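Local coordinates for cellulase CEL9M (Clostridium cellulolyticum, PDB 1IA6), which probably hydrolyses internal beta-1,4-glucosidic linkages of cellulose and related beta-glucans, as a family 9 glycoside hydrolase that carries bound metal ions, at residues 162-165 / 166-169; 149-152 / 153-157. All coordinates share one frame; numbering follows the deposited sequence. Where two conformers were deposited one is given.

Contact 1: 162-165 / 166-169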
loop_
_atom_site.group_PDB
_atom_site.type_symbol
_atom_site.label_atom_id
_atom_site.label_comp_id
_atom_site.label_asym_id
_atom_site.label_seq_id
_atom_site.Cartn_x
_atom_site.Cartn_y
_atom_site.Cartn_z
ATOM N N LEU A 162 8.659 -8.131 -4.509
ATOM C CA LEU A 162 9.248 -8.874 -5.621
ATOM C C LEU A 162 9.071 -10.383 -5.460
ATOM O O LEU A 162 8.843 -11.093 -6.442
ATOM C CB LEU A 162 10.732 -8.527 -5.762
ATOM C CG LEU A 162 11.015 -7.126 -6.319
ATOM C CD1 LEU A 162 12.491 -6.788 -6.155
ATOM C CD2 LEU A 162 10.597 -7.065 -7.788
ATOM N N THR A 163 9.173 -10.873 -4.229
ATOM C CA THR A 163 8.992 -12.301 -3.978
ATOM C C THR A 163 7.532 -12.661 -4.227
ATOM O O THR A 163 7.225 -13.710 -4.792
ATOM C CB THR A 163 9.353 -12.670 -2.532
ATOM O OG1 THR A 163 10.725 -12.344 -2.292
ATOM C CG2 THR A 163 9.144 -14.173 -2.290
ATOM N N LEU A 164 6.626 -11.790 -3.800
ATOM C CA LEU A 164 5.208 -12.050 -4.017
ATOM C C LEU A 164 4.909 -12.047 -5.512
ATOM O O LEU A 164 4.059 -12.805 -5.978
ATOM C CB LEU A 164 4.356 -11.015 -3.277
ATOM C CG LEU A 164 4.143 -11.400 -1.810
ATOM C CD1 LEU A 164 3.742 -10.188 -0.972
ATOM C CD2 LEU A 164 3.087 -12.491 -1.746
ATOM N N MET A 165 5.613 -11.214 -6.273
ATOM C CA MET A 165 5.388 -11.190 -7.714
ATOM C C MET A 165 5.849 -12.529 -8.297
ATOM O O MET A 165 5.201 -13.086 -9.185
ATOM C CB MET A 165 6.144 -10.033 -8.377
ATOM C CG MET A 165 5.777 -9.849 -9.847
ATOM S SD MET A 165 3.993 -9.600 -10.062
ATOM C CE MET A 165 3.931 -8.846 -11.682
ATOM N N TYR A 166 6.968 -13.049 -7.797
ATOM C CA TYR A 166 7.456 -14.341 -8.272
ATOM C C TYR A 166 6.356 -15.377 -8.035
ATOM O O TYR A 166 6.015 -16.152 -8.925
ATOM C CB TYR A 166 8.719 -14.759 -7.511
ATOM C CG TYR A 166 9.019 -16.243 -7.589
ATOM C CD1 TYR A 166 9.518 -16.818 -8.760
ATOM C CD2 TYR A 166 8.769 -17.081 -6.498
ATOM C CE1 TYR A 166 9.756 -18.196 -8.845
ATOM C CE2 TYR A 166 9.003 -18.461 -6.571
ATOM C CZ TYR A 166 9.495 -19.008 -7.751
ATOM O OH TYR A 166 9.712 -20.365 -7.844
ATOM N N LEU A 167 5.793 -15.368 -6.830
ATOM C CA LEU A 167 4.740 -16.314 -6.469
ATOM C C LEU A 167 3.463 -16.131 -7.285
ATOM O O LEU A 167 2.812 -17.109 -7.646
ATOM C CB LEU A 167 4.416 -16.194 -4.978
ATOM C CG LEU A 167 5.549 -16.595 -4.026
ATOM C CD1 LEU A 167 5.219 -16.162 -2.601
ATOM C CD2 LEU A 167 5.767 -18.101 -4.107
ATOM N N ASN A 168 3.113 -14.883 -7.582
ATOM C CA ASN A 168 1.898 -14.592 -8.338
ATOM C C ASN A 168 2.057 -14.608 -9.860
ATOM O O ASN A 168 1.065 -14.678 -10.581
ATOM C CB ASN A 168 1.333 -13.212 -7.950
ATOM C CG ASN A 168 0.845 -13.148 -6.512
ATOM O OD1 ASN A 168 0.237 -14.087 -6.012
ATOM N ND2 ASN A 168 1.093 -12.017 -5.849
ATOM N N TYR A 169 3.293 -14.561 -10.347
ATOM C CA TYR A 169 3.533 -14.493 -11.789
ATOM C C TYR A 169 4.258 -15.683 -12.425
ATOM O O TYR A 169 4.357 -15.762 -13.652
ATOM C CB TYR A 169 4.327 -13.215 -12.081
ATOM C CG TYR A 169 3.998 -12.528 -13.388
ATOM C CD1 TYR A 169 2.725 -12.011 -13.625
ATOM C CD2 TYR A 169 4.976 -12.343 -14.364
ATOM C CE1 TYR A 169 2.437 -11.318 -14.799
ATOM C CE2 TYR A 169 4.697 -11.653 -15.540
ATOM C CZ TYR A 169 3.427 -11.143 -15.749
ATOM O OH TYR A 169 3.156 -10.440 -16.900
#
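Leu164 O receives Asn168 N at 2.8 Å and Thr163 O receives Leu167 N at 3.0 Å, two i to i+4 bonds of the last turns of helix 152-169. Tyr166 N bonds to Leu162 O in the same way. The last bond of the series, from Tyr169 N to Met165 O, is weak, its N-H...O angle only 128°, and Tyr169 already departs from helical phi (-116°) as the helix runs out. The Asn168 amide folds back beside Leu164 O, with ND2 3.1 Å from it, but the angle is poor for a bond; ND2 instead donates to Gly75 O of helix 64-80, and the hydroxyl of Thr163 turns back to Ser159 O one turn earlier. On another side of the helix Met165 and Tyr169 extend in the same direction from successive turns. Chi1 of -172° turns Met165 CG beside the carbonyl carbon, and the bend at chi2 brings CE over one face of the Tyr169 ring, 4.2 Å from the centroid and offset toward the rim near CD1, a CH-pi contact. SD stands obliquely at 5.0 Å from the same centroid, completing an i, i+4 Met-aromatic pair. Apolar contact between the leucines is looser, Leu164 CD2 lying 4.3 Å from Leu167 CD1. These turns close one helix of the (alpha/alpha)6 barrel of family 9. Around them, Leu162 and Tyr166 pack on helix 174-193, Thr163 and Leu164 on helix 210-224, Leu164, Leu167 and Asn168 on Tyr79 of helix 64-80, and Met165 with Tyr169 on Lys99 of helix 91-107.

Contact 2: 149-152 / 153-157; sequences SPAS and DILSE
Ala151 and Leu155 meet across the first turn of helix 152-169, the methyl of Ala151 lying 4.3 Å from Leu155 CG and equally far from Ile154 CB. Leu155 points back at the loop end, its CG beside its own backbone N (chi1 -71°), which sets the branch against Ala151 O. That carbonyl also receives Leu155 N at 2.8 Å, almost straight at hydrogen (172°). One residue on, Ser156 OG, set beside its own backbone N, reaches back to Ser152 O, which is gripped twice: by Ser156 OG at 2.7 Å and by Ser156 N at 3.0 Å, the amide approaching from above the carbonyl plane. Ser152 CB points away from the following turn, and OG is held by Gly191 O and Gly196 N. Asp153 is placed differently, its CG between backbone N and carbonyl carbon (chi1 53°), and this folds the carboxylate back along the start of the helix, OD1 coming 3.7 Å from Ala151 C. There OD1 is held by Gly198 N and takes a second, weak bond from Ile154 N; these two amides and the calcium ion, about 4 Å from the side chain, would probably offset its charge and that of nearby Asp212. Ala151 and Ile154 rest on Tyr117 of strand 115-119, and Leu155 on Phe115, while Asp153 and Ser156 touch Asp212 of helix 210-224. Ala151, at the N-cap, has no polar side chain; its carbonyl opens the i to i+4 series of this barrel helix, beside the calcium site that includes Asp212.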
loop_
_atom_site.group_PDB
_atom_site.type_symbol
_atom_site.label_atom_id
_atom_site.label_comp_id
_atom_site.label_asym_id
_atom_site.label_seq_id
_atom_site.Cartn_x
_atom_site.Cartn_y
_atom_site.Cartn_z
ATOM N N SER A 149 25.086 3.008 2.904
ATOM C CA SER A 149 23.846 3.728 3.176
ATOM C C SER A 149 22.701 2.737 3.383
ATOM O O SER A 149 22.151 2.199 2.422
ATOM C CB SER A 149 23.520 4.667 2.010
ATOM O OG SER A 149 22.346 5.417 2.266
ATOM N N PRO A 150 22.328 2.487 4.649
ATOM C CA PRO A 150 21.250 1.555 4.990
ATOM C C PRO A 150 19.836 2.028 4.661
ATOM O O PRO A 150 19.550 3.225 4.627
ATOM C CB PRO A 150 21.437 1.354 6.488
ATOM C CG PRO A 150 21.890 2.705 6.927
ATOM C CD PRO A 150 22.911 3.073 5.870
ATOM N N ALA A 151 18.961 1.057 4.428
ATOM C CA ALA A 151 17.554 1.306 4.134
ATOM C C ALA A 151 16.882 -0.055 4.260
ATOM O O ALA A 151 16.131 -0.478 3.386
ATOM C CB ALA A 151 17.395 1.850 2.720
ATOM N N SER A 152 17.167 -0.733 5.370
ATOM C CA SER A 152 16.642 -2.069 5.630
ATOM C C SER A 152 15.135 -2.225 5.500
ATOM O O SER A 152 14.657 -3.248 5.003
ATOM C CB SER A 152 17.074 -2.535 7.021
ATOM O OG SER A 152 18.484 -2.503 7.144
ATOM N N ASP A 153 14.380 -1.230 5.954
ATOM C CA ASP A 153 12.929 -1.322 5.868
ATOM C C ASP A 153 12.449 -1.207 4.423
ATOM O O ASP A 153 11.618 -2.000 3.973
ATOM C CB ASP A 153 12.263 -0.264 6.769
ATOM C CG ASP A 153 12.770 1.153 6.512
ATOM O OD1 ASP A 153 13.861 1.322 5.930
ATOM O OD2 ASP A 153 12.074 2.107 6.914
ATOM N N ILE A 154 12.981 -0.232 3.695
ATOM C CA ILE A 154 12.606 -0.030 2.302
ATOM C C ILE A 154 13.025 -1.227 1.451
ATOM O O ILE A 154 12.239 -1.743 0.656
ATOM C CB ILE A 154 13.252 1.259 1.749
ATOM C CG1 ILE A 154 12.687 2.466 2.504
ATOM C CG2 ILE A 154 12.999 1.389 0.243
ATOM C CD1 ILE A 154 13.209 3.807 2.019
ATOM N N LEU A 155 14.263 -1.674 1.635
ATOM C CA LEU A 155 14.785 -2.808 0.884
ATOM C C LEU A 155 13.971 -4.070 1.138
ATOM O O LEU A 155 13.723 -4.847 0.217
ATOM C CB LEU A 155 16.253 -3.052 1.257
ATOM C CG LEU A 155 17.243 -2.004 0.745
ATOM C CD1 LEU A 155 18.615 -2.212 1.380
ATOM C CD2 LEU A 155 17.330 -2.102 -0.772
ATOM N N SER A 156 13.545 -4.263 2.384
ATOM C CA SER A 156 12.774 -5.443 2.745
ATOM C C SER A 156 11.365 -5.428 2.174
ATOM O O SER A 156 10.880 -6.454 1.709
ATOM C CB SER A 156 12.720 -5.604 4.268
ATOM O OG SER A 156 14.009 -5.894 4.781
ATOM N N GLU A 157 10.700 -4.278 2.206
ATOM C CA GLU A 157 9.354 -4.222 1.653
ATOM C C GLU A 157 9.409 -4.444 0.145
ATOM O O GLU A 157 8.535 -5.095 -0.427
ATOM C CB GLU A 157 8.682 -2.882 1.968
ATOM C CG GLU A 157 8.233 -2.742 3.424
ATOM C CD GLU A 157 7.390 -3.914 3.901
ATOM O OE1 GLU A 157 6.550 -4.408 3.123
ATOM O OE2 GLU A 157 7.558 -4.337 5.063
#

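In the fold
Both contacts belong to helix 152-169: contact 2 forms its N-terminal start and contact 1 its C-terminal turns, their centres 19 Å apart and their nearest atoms about 5 Å, without touching. Helices 64-80 and 210-224 pack against both ends, tying the two contacts to the same neighbours. Their relation to the calcium ion differs. At contact 2 the Asp153 side chain is about 4 Å from the ion and about 3 Å from that of its ligand Asp212, whereas at contact 1 Leu164 lies about 12 Å from Asp212, side chain to side chain. The calcium ligands are Ser208, Asp211, Asp212 and Asp257; the predicted active-site residues, Asp401 and Glu410, belong to neither contact.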